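Local coordinates for protein transcriptional regulator (Streptococcus thermophilus LMD-9, PDB 5JUF) that probably activates competence genes in response to a secreted peptide signal, as a quorum-sensing transcriptional regulator of the RNPP family, at residues S224-V229 against F250-K255; R186-V191 against M211-L216; Q194-D199 against V230-A235. All coordinates share one frame; numbering follows the deposited sequence.

Contact 1. Residues S224-V229 against F250-K255; sequences SDFLTV and FVLKAK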
ATOM      1  N   SER A 224      -6.911 -13.311  17.260  1.00 43.47           N
ATOM      2  CA  SER A 224      -7.540 -14.179  16.277  1.00 46.23           C
ATOM      3  C   SER A 224      -6.788 -14.084  14.956  1.00 38.10           C
ATOM      4  O   SER A 224      -6.383 -12.997  14.530  1.00 38.97           O
ATOM      5  CB  SER A 224      -9.008 -13.794  16.084  1.00 56.42           C
ATOM      6  OG  SER A 224      -9.120 -12.451  15.638  1.00 64.23           O
ATOM      7  N   ASP A 225      -6.563 -15.242  14.328  1.00 45.83           N
ATOM      8  CA  ASP A 225      -5.865 -15.355  13.045  1.00 45.54           C
ATOM      9  C   ASP A 225      -4.418 -14.869  13.105  1.00 42.01           C
ATOM     10  O   ASP A 225      -3.806 -14.648  12.057  1.00 38.58           O
ATOM     11  CB  ASP A 225      -6.597 -14.593  11.930  1.00 38.87           C
ATOM     12  CG  ASP A 225      -8.033 -15.025  11.774  1.00 53.60           C
ATOM     13  OD1 ASP A 225      -8.288 -16.247  11.733  1.00 55.80           O
ATOM     14  OD2 ASP A 225      -8.904 -14.134  11.700  1.00 61.18           O
ATOM     15  N   PHE A 226      -3.852 -14.678  14.302  1.00 40.49           N
ATOM     16  CA  PHE A 226      -2.487 -14.150  14.388  1.00 41.56           C
ATOM     17  C   PHE A 226      -1.480 -15.139  13.816  1.00 40.91           C
ATOM     18  O   PHE A 226      -0.535 -14.742  13.126  1.00 35.93           O
ATOM     19  CB  PHE A 226      -2.124 -13.806  15.836  1.00 40.53           C
ATOM     20  CG  PHE A 226      -0.851 -13.004  15.975  1.00 37.02           C
ATOM     21  CD1 PHE A 226       0.385 -13.635  16.095  1.00 31.92           C
ATOM     22  CD2 PHE A 226      -0.892 -11.613  15.986  1.00 31.25           C
ATOM     23  CE1 PHE A 226       1.549 -12.892  16.216  1.00 34.99           C
ATOM     24  CE2 PHE A 226       0.270 -10.864  16.112  1.00 31.84           C
ATOM     25  CZ  PHE A 226       1.495 -11.507  16.226  1.00 35.98           C
ATOM     26  N   LEU A 227      -1.661 -16.430  14.102  1.00 41.23           N
ATOM     27  CA  LEU A 227      -0.766 -17.433  13.536  1.00 45.47           C
ATOM     28  C   LEU A 227      -0.924 -17.533  12.028  1.00 37.13           C
ATOM     29  O   LEU A 227       0.029 -17.891  11.330  1.00 40.71           O
ATOM     30  CB  LEU A 227      -1.017 -18.784  14.198  1.00 42.82           C
ATOM     31  CG  LEU A 227      -0.606 -18.801  15.673  1.00 46.50           C
ATOM     32  CD1 LEU A 227      -0.718 -20.202  16.248  1.00 51.95           C
ATOM     33  CD2 LEU A 227       0.806 -18.243  15.830  1.00 43.17           C
ATOM     34  N   THR A 228      -2.113 -17.214  11.513  1.00 40.30           N
ATOM     35  CA  THR A 228      -2.310 -17.123  10.068  1.00 41.85           C
ATOM     36  C   THR A 228      -1.476 -16.003   9.465  1.00 35.18           C
ATOM     37  O   THR A 228      -0.884 -16.170   8.394  1.00 34.43           O
ATOM     38  CB  THR A 228      -3.792 -16.908   9.761  1.00 39.63           C
ATOM     39  OG1 THR A 228      -4.550 -17.931  10.404  1.00 47.60           O
ATOM     40  CG2 THR A 228      -4.054 -16.940   8.256  1.00 37.65           C
ATOM     41  N   VAL A 229      -1.432 -14.849  10.135  1.00 30.55           N
ATOM     42  CA  VAL A 229      -0.580 -13.747   9.701  1.00 31.21           C
ATOM     43  C   VAL A 229       0.886 -14.174   9.706  1.00 33.74           C
ATOM     44  O   VAL A 229       1.623 -13.950   8.739  1.00 28.53           O
ATOM     45  CB  VAL A 229      -0.816 -12.520  10.603  1.00 31.75           C
ATOM     46  CG1 VAL A 229       0.122 -11.382  10.239  1.00 27.31           C
ATOM     47  CG2 VAL A 229      -2.286 -12.083  10.532  1.00 34.71           C
ATOM     48  N   PHE A 250       9.966 -14.301  13.648  1.00 24.09           N
ATOM     49  CA  PHE A 250      10.177 -15.077  14.866  1.00 29.63           C
ATOM     50  C   PHE A 250       9.853 -14.246  16.104  1.00 32.31           C
ATOM     51  O   PHE A 250       9.310 -14.764  17.088  1.00 31.13           O
ATOM     52  CB  PHE A 250      11.618 -15.592  14.927  1.00 29.62           C
ATOM     53  CG  PHE A 250      11.878 -16.782  14.046  1.00 42.51           C
ATOM     54  CD1 PHE A 250      10.948 -17.803  13.942  1.00 49.07           C
ATOM     55  CD2 PHE A 250      13.063 -16.882  13.326  1.00 47.74           C
ATOM     56  CE1 PHE A 250      11.188 -18.897  13.134  1.00 58.02           C
ATOM     57  CE2 PHE A 250      13.312 -17.973  12.515  1.00 52.80           C
ATOM     58  CZ  PHE A 250      12.377 -18.986  12.420  1.00 59.22           C
ATOM     59  N   VAL A 251      10.191 -12.953  16.078  1.00 27.69           N
ATOM     60  CA  VAL A 251       9.806 -12.078  17.184  1.00 30.35           C
ATOM     61  C   VAL A 251       8.283 -11.956  17.271  1.00 32.48           C
ATOM     62  O   VAL A 251       7.727 -11.869  18.371  1.00 31.75           O
ATOM     63  CB  VAL A 251      10.496 -10.707  17.044  1.00 31.42           C
ATOM     64  CG1 VAL A 251       9.973  -9.725  18.088  1.00 30.24           C
ATOM     65  CG2 VAL A 251      12.031 -10.862  17.181  1.00 29.32           C
ATOM     66  N   LEU A 252       7.574 -11.969  16.135  1.00 30.85           N
ATOM     67  CA  LEU A 252       6.110 -11.958  16.207  1.00 36.03           C
ATOM     68  C   LEU A 252       5.582 -13.211  16.894  1.00 39.54           C
ATOM     69  O   LEU A 252       4.650 -13.140  17.700  1.00 34.08           O
ATOM     70  CB  LEU A 252       5.490 -11.836  14.817  1.00 29.86           C
ATOM     71  CG  LEU A 252       5.656 -10.502  14.092  1.00 31.35           C
ATOM     72  CD1 LEU A 252       4.991 -10.574  12.711  1.00 33.47           C
ATOM     73  CD2 LEU A 252       5.109  -9.334  14.910  1.00 31.54           C
ATOM     74  N   LYS A 253       6.151 -14.374  16.572  1.00 35.76           N
ATOM     75  CA  LYS A 253       5.698 -15.594  17.227  1.00 34.81           C
ATOM     76  C   LYS A 253       5.980 -15.546  18.721  1.00 34.87           C
ATOM     77  O   LYS A 253       5.188 -16.059  19.521  1.00 38.78           O
ATOM     78  CB  LYS A 253       6.359 -16.812  16.581  1.00 36.42           C
ATOM     79  CG  LYS A 253       5.851 -18.145  17.119  1.00 54.07           C
ATOM     80  CD  LYS A 253       4.371 -18.348  16.801  1.00 60.71           C
ATOM     81  CE  LYS A 253       3.826 -19.620  17.452  1.00 60.01           C
ATOM     82  NZ  LYS A 253       4.523 -20.848  16.979  1.00 60.15           N
ATOM     83  N   ALA A 254       7.088 -14.917  19.118  1.00 33.07           N
ATOM     84  CA  ALA A 254       7.393 -14.764  20.537  1.00 35.92           C
ATOM     85  C   ALA A 254       6.343 -13.909  21.233  1.00 35.94           C
ATOM     86  O   ALA A 254       5.857 -14.266  22.309  1.00 37.25           O
ATOM     87  CB  ALA A 254       8.787 -14.157  20.714  1.00 31.36           C
ATOM     88  N   LYS A 255       5.990 -12.762  20.639  1.00 34.76           N
ATOM     89  CA  LYS A 255       4.931 -11.927  21.207  1.00 37.43           C
ATOM     90  C   LYS A 255       3.643 -12.721  21.386  1.00 39.42           C
ATOM     91  O   LYS A 255       2.982 -12.624  22.428  1.00 37.83           O
ATOM     92  CB  LYS A 255       4.668 -10.707  20.319  1.00 38.67           C
ATOM     93  CG  LYS A 255       5.840  -9.749  20.112  1.00 39.13           C
ATOM     94  CD  LYS A 255       6.186  -8.986  21.381  1.00 43.80           C
ATOM     95  CE  LYS A 255       7.101  -7.795  21.081  1.00 45.39           C
ATOM     96  NZ  LYS A 255       7.581  -7.148  22.342  1.00 45.38           N
TER
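Phe226 reaches across to the neighbouring helix and sets the rim of its ring against the backbone of Leu252. Its CE1 stands 3.4 Å from Leu252 O, and the oxygen lies near the ring plane, so it meets the slightly positive C-H edge and not the electron-rich face. This suits an aromatic residue: a flat ring can slip between two helices and still offer a favourable rim to a carbonyl. With CG anti to the backbone N (chi1 -168°), the ring is carried out toward helix 246-260. The side chains meet more loosely, Phe226 CZ lying 4.2 Å from Leu252 CB. Phe223 and Ile218 also pack on Phe226, while Leu252 turns its branched end to Met211 and Ala214 of helix 200-219.

Nearer the surface, Leu227 and Lys253 carry the second half of the contact. Leu227 CD2 lies 3.7 Å from Lys253 CE, and the CD methylene of the lysine is equally close. The leucine methyl lies athwart the lysine stem. Lys253 starts out pointing away from the partner helix, but a bend at chi2 (64°) swings CD and CE back over the leucine methyl, and a second bend at chi4 sets the direction of NZ. Lysine fits such a partly exposed place because its aliphatic stem can cover a leucine while its charged end stays outside the apolar patch; NZ makes a weak, long ion pair with Glu257. The start of helix 226-240 thus packs on the middle of helix 246-260, running antiparallel to it, as in the helical hairpins from which tetratricopeptide superhelices are built.

Contact 2. Residues R186-V191 against M211-L216; sequences RIIKRV and MAIAAL. With SO4 (sulfate ion), chain D.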
ATOM      1  N   ARG A 186     -12.467  -7.386   8.099  1.00 37.02           N
ATOM      2  CA  ARG A 186     -12.726  -7.607   6.683  1.00 39.04           C
ATOM      3  C   ARG A 186     -11.468  -7.385   5.851  1.00 36.17           C
ATOM      4  O   ARG A 186     -11.125  -8.207   4.995  1.00 31.37           O
ATOM      5  CB  ARG A 186     -13.849  -6.680   6.226  1.00 41.30           C
ATOM      6  CG  ARG A 186     -14.329  -6.902   4.806  1.00 58.29           C
ATOM      7  CD  ARG A 186     -15.618  -6.106   4.555  1.00 71.05           C
ATOM      8  NE  ARG A 186     -15.390  -4.903   3.755  1.00 74.70           N
ATOM      9  CZ  ARG A 186     -16.164  -3.822   3.794  1.00 70.53           C
ATOM     10  NH1 ARG A 186     -15.887  -2.778   3.031  1.00 60.88           N
ATOM     11  NH2 ARG A 186     -17.206  -3.777   4.612  1.00 74.24           N
ATOM     12  N   ILE A 187     -10.762  -6.276   6.091  1.00 28.00           N
ATOM     13  CA  ILE A 187      -9.521  -6.016   5.362  1.00 28.67           C
ATOM     14  C   ILE A 187      -8.480  -7.088   5.669  1.00 34.33           C
ATOM     15  O   ILE A 187      -7.817  -7.601   4.760  1.00 31.83           O
ATOM     16  CB  ILE A 187      -8.995  -4.606   5.684  1.00 25.01           C
ATOM     17  CG1 ILE A 187      -9.995  -3.535   5.249  1.00 32.26           C
ATOM     18  CG2 ILE A 187      -7.639  -4.342   4.987  1.00 27.75           C
ATOM     19  CD1 ILE A 187     -10.173  -3.426   3.745  1.00 32.50           C
ATOM     20  N   ILE A 188      -8.315  -7.436   6.955  1.00 30.26           N
ATOM     21  CA  ILE A 188      -7.339  -8.458   7.364  1.00 35.45           C
ATOM     22  C   ILE A 188      -7.575  -9.752   6.602  1.00 32.81           C
ATOM     23  O   ILE A 188      -6.648 -10.345   6.037  1.00 32.29           O
ATOM     24  CB  ILE A 188      -7.432  -8.730   8.883  1.00 44.71           C
ATOM     25  CG1 ILE A 188      -6.906  -7.579   9.724  1.00 46.12           C
ATOM     26  CG2 ILE A 188      -6.694 -10.009   9.253  1.00 45.76           C
ATOM     27  CD1 ILE A 188      -6.099  -6.623   8.987  1.00 46.58           C
ATOM     28  N   LYS A 189      -8.819 -10.239   6.638  1.00 31.82           N
ATOM     29  CA  LYS A 189      -9.149 -11.520   6.026  1.00 36.87           C
ATOM     30  C   LYS A 189      -8.822 -11.522   4.542  1.00 37.43           C
ATOM     31  O   LYS A 189      -8.316 -12.514   4.011  1.00 36.15           O
ATOM     32  CB  LYS A 189     -10.628 -11.837   6.238  1.00 37.46           C
ATOM     33  CG  LYS A 189     -11.127 -13.011   5.381  1.00 48.13           C
ATOM     34  CD  LYS A 189     -12.632 -13.279   5.512  1.00 53.99           C
ATOM     35  CE  LYS A 189     -13.050 -14.450   4.619  1.00 56.57           C
ATOM     36  NZ  LYS A 189     -14.480 -14.841   4.765  1.00 57.63           N
ATOM     37  N   ARG A 190      -9.118 -10.424   3.846  1.00 31.72           N
ATOM     38  CA  ARG A 190      -8.864 -10.408   2.413  1.00 30.20           C
ATOM     39  C   ARG A 190      -7.367 -10.341   2.124  1.00 27.89           C
ATOM     40  O   ARG A 190      -6.884 -11.000   1.198  1.00 31.64           O
ATOM     41  CB  ARG A 190      -9.635  -9.264   1.763  1.00 25.57           C
ATOM     42  CG  ARG A 190     -11.143  -9.589   1.712  1.00 31.16           C
ATOM     43  CD  ARG A 190     -11.981  -8.383   1.317  1.00 30.24           C
ATOM     44  NE  ARG A 190     -13.389  -8.654   1.576  1.00 33.04           N
ATOM     45  CZ  ARG A 190     -14.376  -7.817   1.293  1.00 37.98           C
ATOM     46  NH1 ARG A 190     -14.111  -6.647   0.728  1.00 35.06           N
ATOM     47  NH2 ARG A 190     -15.632  -8.154   1.579  1.00 33.33           N
ATOM     48  N   VAL A 191      -6.611  -9.597   2.929  1.00 27.68           N
ATOM     49  CA  VAL A 191      -5.163  -9.560   2.728  1.00 27.54           C
ATOM     50  C   VAL A 191      -4.561 -10.952   2.909  1.00 33.08           C
ATOM     51  O   VAL A 191      -3.674 -11.370   2.147  1.00 30.43           O
ATOM     52  CB  VAL A 191      -4.513  -8.527   3.666  1.00 25.03           C
ATOM     53  CG1 VAL A 191      -2.984  -8.728   3.706  1.00 25.55           C
ATOM     54  CG2 VAL A 191      -4.852  -7.087   3.215  1.00 19.82           C
ATOM     55  N   MET A 211       3.008  -7.245   8.443  1.00 26.80           N
ATOM     56  CA  MET A 211       3.665  -6.762   9.658  1.00 31.64           C
ATOM     57  C   MET A 211       2.841  -5.671  10.324  1.00 30.01           C
ATOM     58  O   MET A 211       2.764  -5.602  11.556  1.00 25.84           O
ATOM     59  CB  MET A 211       5.067  -6.220   9.343  1.00 26.87           C
ATOM     60  CG  MET A 211       6.075  -7.229   8.828  1.00 32.05           C
ATOM     61  SD  MET A 211       6.424  -8.584   9.959  0.73 39.20           S
ATOM     62  CE  MET A 211       6.682  -7.679  11.488  1.00 41.99           C
ATOM     63  N   ALA A 212       2.234  -4.791   9.520  1.00 25.54           N
ATOM     64  CA  ALA A 212       1.350  -3.773  10.085  1.00 29.22           C
ATOM     65  C   ALA A 212       0.151  -4.411  10.770  1.00 28.18           C
ATOM     66  O   ALA A 212      -0.259  -3.977  11.856  1.00 24.85           O
ATOM     67  CB  ALA A 212       0.894  -2.803   8.989  1.00 29.08           C
ATOM     68  N   ILE A 213      -0.415  -5.458  10.159  1.00 24.90           N
ATOM     69  CA  ILE A 213      -1.543  -6.158  10.771  1.00 32.30           C
ATOM     70  C   ILE A 213      -1.125  -6.776  12.100  1.00 27.50           C
ATOM     71  O   ILE A 213      -1.825  -6.659  13.116  1.00 27.61           O
ATOM     72  CB  ILE A 213      -2.082  -7.232   9.811  1.00 32.82           C
ATOM     73  CG1 ILE A 213      -2.759  -6.570   8.606  1.00 29.46           C
ATOM     74  CG2 ILE A 213      -3.001  -8.211  10.551  1.00 32.64           C
ATOM     75  CD1 ILE A 213      -2.996  -7.537   7.460  1.00 31.27           C
ATOM     76  N   ALA A 214       0.002  -7.487  12.096  1.00 24.46           N
ATOM     77  CA  ALA A 214       0.486  -8.106  13.331  1.00 30.28           C
ATOM     78  C   ALA A 214       0.691  -7.064  14.430  1.00 29.03           C
ATOM     79  O   ALA A 214       0.306  -7.282  15.585  1.00 28.80           O
ATOM     80  CB  ALA A 214       1.787  -8.866  13.050  1.00 25.90           C
ATOM     81  N   ALA A 215       1.286  -5.922  14.089  1.00 26.98           N
ATOM     82  CA  ALA A 215       1.553  -4.906  15.101  1.00 29.24           C
ATOM     83  C   ALA A 215       0.259  -4.326  15.666  1.00 34.29           C
ATOM     84  O   ALA A 215       0.157  -4.094  16.876  1.00 28.98           O
ATOM     85  CB  ALA A 215       2.438  -3.798  14.524  1.00 27.29           C
ATOM     86  N   LEU A 216      -0.750  -4.097  14.817  1.00 32.38           N
ATOM     87  CA  LEU A 216      -2.022  -3.584  15.325  1.00 31.43           C
ATOM     88  C   LEU A 216      -2.743  -4.619  16.190  1.00 34.44           C
ATOM     89  O   LEU A 216      -3.400  -4.261  17.176  1.00 34.24           O
ATOM     90  CB  LEU A 216      -2.906  -3.142  14.157  1.00 27.29           C
ATOM     91  CG  LEU A 216      -2.476  -1.832  13.496  1.00 28.80           C
ATOM     92  CD1 LEU A 216      -3.103  -1.713  12.117  1.00 33.45           C
ATOM     93  CD2 LEU A 216      -2.841  -0.622  14.377  1.00 33.19           C
TER
HETATM   94  S   SO4 D 403     -15.208 -12.118   2.139  1.00 79.14           S
HETATM   95  O1  SO4 D 403     -15.758 -13.272   2.846  1.00 79.48           O
HETATM   96  O2  SO4 D 403     -13.748 -12.167   2.173  1.00 76.14           O
HETATM   97  O3  SO4 D 403     -15.669 -12.140   0.752  1.00 80.09           O
HETATM   98  O4  SO4 D 403     -15.680 -10.893   2.784  1.00 84.17           O
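The guanidinium of Arg190 has one face covered by Arg186 CG, which sits 3.6 Å above its centre, and at its edge, in plane, lies sulfate O4. Two N-H groups turn to that oxygen. The bond from Arg190 NH2 to sulfate O4 is the better one, 3.0 Å and nearly straight at 164°, whereas the one from NE is long and weak. Lys189, extended beyond CG, brings NZ to within 2.8 Å of sulfate O1. Arginine and lysine on adjacent positions can therefore share one anion, probably acquired from the crystallisation liquor. Arg190 also reaches back toward the loop before helix 160-173, where NH1 makes a weak bond to Lys155 O.

Helix 181-192 turns its other side to helix 200-219, an antiparallel pairing of consecutive helices of the kind that makes up tetratricopeptide domains. Here the interface is wholly aliphatic and buried. Ile213 points toward the partner helix and approaches Ile188 tip to tip, with Ile188 CD1 3.4 Å from Ile213 CG1. This is tighter than normal carbon packing, and because Ile188 chi2 is almost eclipsed (-16°), the exact place of that methyl is somewhat doubtful. Val191, one helical turn further on, lies alongside Ile213, the two pointing opposite ways, its CG1 3.9 Å from Ile213 CD1. That methyl stands anti to the backbone N (chi1 166°), which directs it into the interface. Branched aliphatic side chains suit this place, being bulky close to the backbone and having no polar atoms to satisfy. Phe170 and Val229 also pack on Ile213, from helices 160-173 and 226-240.

Contact 3. Residues Q194-D199 against V230-A235; sequences QEIWTD and VDKALA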
ATOM      1  N   GLN A 194      -4.823 -13.169  -0.291  1.00 30.41           N
ATOM      2  CA  GLN A 194      -4.101 -12.879  -1.526  1.00 32.73           C
ATOM      3  C   GLN A 194      -3.128 -14.007  -1.859  1.00 36.25           C
ATOM      4  O   GLN A 194      -2.503 -14.605  -0.971  1.00 32.36           O
ATOM      5  CB  GLN A 194      -3.347 -11.552  -1.412  1.00 34.40           C
ATOM      6  CG  GLN A 194      -4.250 -10.333  -1.180  1.00 32.52           C
ATOM      7  CD  GLN A 194      -5.428 -10.305  -2.131  1.00 30.84           C
ATOM      8  OE1 GLN A 194      -5.266 -10.090  -3.335  1.00 27.43           O
ATOM      9  NE2 GLN A 194      -6.624 -10.544  -1.600  1.00 30.85           N
ATOM     10  N   GLU A 195      -2.987 -14.314  -3.143  1.00 33.32           N
ATOM     11  CA  GLU A 195      -2.034 -15.367  -3.463  1.00 44.84           C
ATOM     12  C   GLU A 195      -0.628 -14.792  -3.585  1.00 40.72           C
ATOM     13  O   GLU A 195      -0.433 -13.619  -3.912  1.00 41.47           O
ATOM     14  CB  GLU A 195      -2.408 -16.131  -4.733  1.00 53.85           C
ATOM     15  CG  GLU A 195      -3.015 -15.323  -5.826  1.00 64.98           C
ATOM     16  CD  GLU A 195      -3.582 -16.212  -6.919  1.00 82.14           C
ATOM     17  OE1 GLU A 195      -3.157 -16.074  -8.084  1.00 89.09           O
ATOM     18  OE2 GLU A 195      -4.445 -17.063  -6.604  1.00 86.38           O
ATOM     19  N   ILE A 196       0.349 -15.634  -3.278  1.00 34.85           N
ATOM     20  CA  ILE A 196       1.761 -15.277  -3.303  1.00 34.31           C
ATOM     21  C   ILE A 196       2.356 -15.897  -4.557  1.00 39.85           C
ATOM     22  O   ILE A 196       2.411 -17.120  -4.675  1.00 42.64           O
ATOM     23  CB  ILE A 196       2.481 -15.775  -2.048  1.00 38.05           C
ATOM     24  CG1 ILE A 196       1.769 -15.268  -0.793  1.00 38.40           C
ATOM     25  CG2 ILE A 196       3.938 -15.330  -2.055  1.00 36.39           C
ATOM     26  CD1 ILE A 196       2.186 -16.027   0.483  1.00 46.04           C
ATOM     27  N   TRP A 197       2.775 -15.070  -5.510  1.00 41.40           N
ATOM     28  CA  TRP A 197       3.392 -15.544  -6.740  1.00 48.41           C
ATOM     29  C   TRP A 197       4.868 -15.145  -6.736  1.00 44.88           C
ATOM     30  O   TRP A 197       5.479 -15.040  -5.658  1.00 39.75           O
ATOM     31  CB  TRP A 197       2.612 -15.003  -7.934  1.00 58.90           C
ATOM     32  CG  TRP A 197       1.535 -15.921  -8.401  1.00 75.23           C
ATOM     33  CD1 TRP A 197       0.373 -16.225  -7.746  1.00 79.41           C
ATOM     34  CD2 TRP A 197       1.510 -16.662  -9.628  1.00 83.17           C
ATOM     35  NE1 TRP A 197      -0.370 -17.112  -8.489  1.00 83.78           N
ATOM     36  CE2 TRP A 197       0.305 -17.397  -9.649  1.00 86.44           C
ATOM     37  CE3 TRP A 197       2.389 -16.775 -10.713  1.00 83.03           C
ATOM     38  CZ2 TRP A 197      -0.043 -18.234 -10.713  1.00 84.79           C
ATOM     39  CZ3 TRP A 197       2.041 -17.608 -11.768  1.00 81.96           C
ATOM     40  CH2 TRP A 197       0.837 -18.326 -11.759  1.00 82.92           C
ATOM     41  N   THR A 198       5.428 -14.897  -7.921  1.00 47.71           N
ATOM     42  CA  THR A 198       6.842 -14.581  -8.074  1.00 54.13           C
ATOM     43  C   THR A 198       7.087 -13.096  -8.318  1.00 45.38           C
ATOM     44  O   THR A 198       8.108 -12.732  -8.912  1.00 43.61           O
ATOM     45  CB  THR A 198       7.439 -15.399  -9.221  1.00 56.84           C
ATOM     46  OG1 THR A 198       6.668 -15.171 -10.408  1.00 58.80           O
ATOM     47  CG2 THR A 198       7.412 -16.875  -8.884  1.00 61.70           C
ATOM     48  N   ASP A 199       6.164 -12.237  -7.893  1.00 39.84           N
ATOM     49  CA  ASP A 199       6.306 -10.794  -8.053  1.00 37.52           C
ATOM     50  C   ASP A 199       6.899 -10.268  -6.752  1.00 31.85           C
ATOM     51  O   ASP A 199       6.189 -10.099  -5.760  1.00 35.01           O
ATOM     52  CB  ASP A 199       4.958 -10.162  -8.393  1.00 41.77           C
ATOM     53  CG  ASP A 199       5.040  -8.652  -8.631  1.00 36.28           C
ATOM     54  OD1 ASP A 199       6.084  -8.037  -8.338  1.00 35.57           O
ATOM     55  OD2 ASP A 199       4.038  -8.075  -9.099  1.00 38.59           O
ATOM     56  N   VAL A 230       1.330 -14.794  10.804  1.00 32.35           N
ATOM     57  CA  VAL A 230       2.714 -15.258  10.901  1.00 36.13           C
ATOM     58  C   VAL A 230       3.046 -16.221   9.762  1.00 33.43           C
ATOM     59  O   VAL A 230       4.078 -16.086   9.092  1.00 31.89           O
ATOM     60  CB  VAL A 230       2.965 -15.909  12.273  1.00 34.02           C
ATOM     61  CG1 VAL A 230       4.309 -16.650  12.277  1.00 33.82           C
ATOM     62  CG2 VAL A 230       2.914 -14.852  13.375  1.00 32.71           C
ATOM     63  N   ASP A 231       2.183 -17.221   9.540  1.00 29.79           N
ATOM     64  CA  ASP A 231       2.435 -18.212   8.495  1.00 36.15           C
ATOM     65  C   ASP A 231       2.479 -17.577   7.110  1.00 36.76           C
ATOM     66  O   ASP A 231       3.317 -17.948   6.278  1.00 30.76           O
ATOM     67  CB  ASP A 231       1.374 -19.312   8.535  1.00 35.18           C
ATOM     68  CG  ASP A 231       1.543 -20.239   9.717  1.00 52.71           C
ATOM     69  OD1 ASP A 231       2.668 -20.315  10.267  1.00 50.61           O
ATOM     70  OD2 ASP A 231       0.548 -20.899  10.089  1.00 60.96           O
ATOM     71  N   LYS A 232       1.585 -16.629   6.832  1.00 34.07           N
ATOM     72  CA  LYS A 232       1.640 -16.007   5.510  1.00 35.35           C
ATOM     73  C   LYS A 232       2.891 -15.153   5.345  1.00 28.72           C
ATOM     74  O   LYS A 232       3.458 -15.092   4.248  1.00 32.33           O
ATOM     75  CB  LYS A 232       0.390 -15.170   5.231  1.00 37.32           C
ATOM     76  CG  LYS A 232       0.198 -14.936   3.730  1.00 37.76           C
ATOM     77  CD  LYS A 232      -1.059 -14.175   3.402  1.00 44.36           C
ATOM     78  CE  LYS A 232      -1.328 -14.166   1.893  1.00 38.95           C
ATOM     79  NZ  LYS A 232      -1.873 -15.459   1.348  1.00 33.36           N
ATOM     80  N   ALA A 233       3.341 -14.489   6.410  1.00 28.78           N
ATOM     81  CA  ALA A 233       4.579 -13.722   6.318  1.00 28.95           C
ATOM     82  C   ALA A 233       5.761 -14.641   6.025  1.00 31.05           C
ATOM     83  O   ALA A 233       6.631 -14.311   5.209  1.00 28.12           O
ATOM     84  CB  ALA A 233       4.807 -12.934   7.616  1.00 27.33           C
ATOM     85  N   LEU A 234       5.801 -15.810   6.672  1.00 29.13           N
ATOM     86  CA  LEU A 234       6.884 -16.757   6.417  1.00 34.23           C
ATOM     87  C   LEU A 234       6.835 -17.276   4.985  1.00 32.69           C
ATOM     88  O   LEU A 234       7.875 -17.494   4.356  1.00 33.06           O
ATOM     89  CB  LEU A 234       6.813 -17.919   7.410  1.00 34.31           C
ATOM     90  CG  LEU A 234       7.152 -17.609   8.876  1.00 34.98           C
ATOM     91  CD1 LEU A 234       6.810 -18.799   9.737  1.00 42.10           C
ATOM     92  CD2 LEU A 234       8.621 -17.244   9.028  1.00 30.04           C
ATOM     93  N   ALA A 235       5.633 -17.479   4.450  1.00 32.37           N
ATOM     94  CA  ALA A 235       5.508 -17.942   3.072  1.00 33.11           C
ATOM     95  C   ALA A 235       5.990 -16.884   2.082  1.00 29.58           C
ATOM     96  O   ALA A 235       6.655 -17.211   1.093  1.00 37.33           O
ATOM     97  CB  ALA A 235       4.054 -18.323   2.779  1.00 32.67           C
TER
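Lys232 supplies the polar link, its ammonium group meeting the backbone carbonyl of Gln194. The hydrogen bond from Lys232 NZ to Gln194 O is short, 2.6 Å. The nitrogen lies in the carbonyl plane and close to the line of the C=O bond, the angle at the oxygen being 160°. Lys232 gets there by a long, mostly extended chain that starts with CG anti to the backbone N (chi1 -160°) and bends at its last torsion (chi4 76°). NZ also donates to Leu192 O, so one cation gathers two carbonyls from the place where helix 181-192 ends and the chain turns off. A positive charge there probably also interacts favourably with the negative end of that helix's dipole. Lysine suits the place, since its long chain spans the gap from one helix to these main-chain oxygens.

The amide of Gln194 holds the loop from its other side: NE2 bonds to Arg190 O and Arg156 O, and OE1 accepts from Phe158 N.

Apolar contact comes from Ile196, which points at the helix. Its CD1 touches Ala235 CB at 3.7 Å and lies 4.0 Å from Lys232 CG, the isoleucine and the lysine stem running alongside each other, head to tail. Ala235 is small enough for the isoleucine tip to come down close to the helix surface.

The loop 194-199, between helices 181-192 and 200-219, is in this way laid against helix 226-240. Ile196 extends the patch to Val236 and Lys239, and also touches Asn203; Leu210 of helix 200-219 packs on Lys232.

In the fold
Followed from its N terminus, the chain meets the first of these contacts in helix 181-192, passes through loop 194-199 and returns in helix 200-219, where contact 2 closes the turn. Contact 3 opens inside that span and is completed only at helix 226-240, so the two cross. Contact 1 begins at the start of helix 226-240, after contact 2 has closed, and ends on helix 246-260; it crosses contact 3, with which it shares helix 226-240. Contacts 1 and 2 follow in series and touch directly, as Val229 CG2 packs on Ile213 CG2 at 3.9 Å. Together the three tie four successive helices of the tetratricopeptide region to one another.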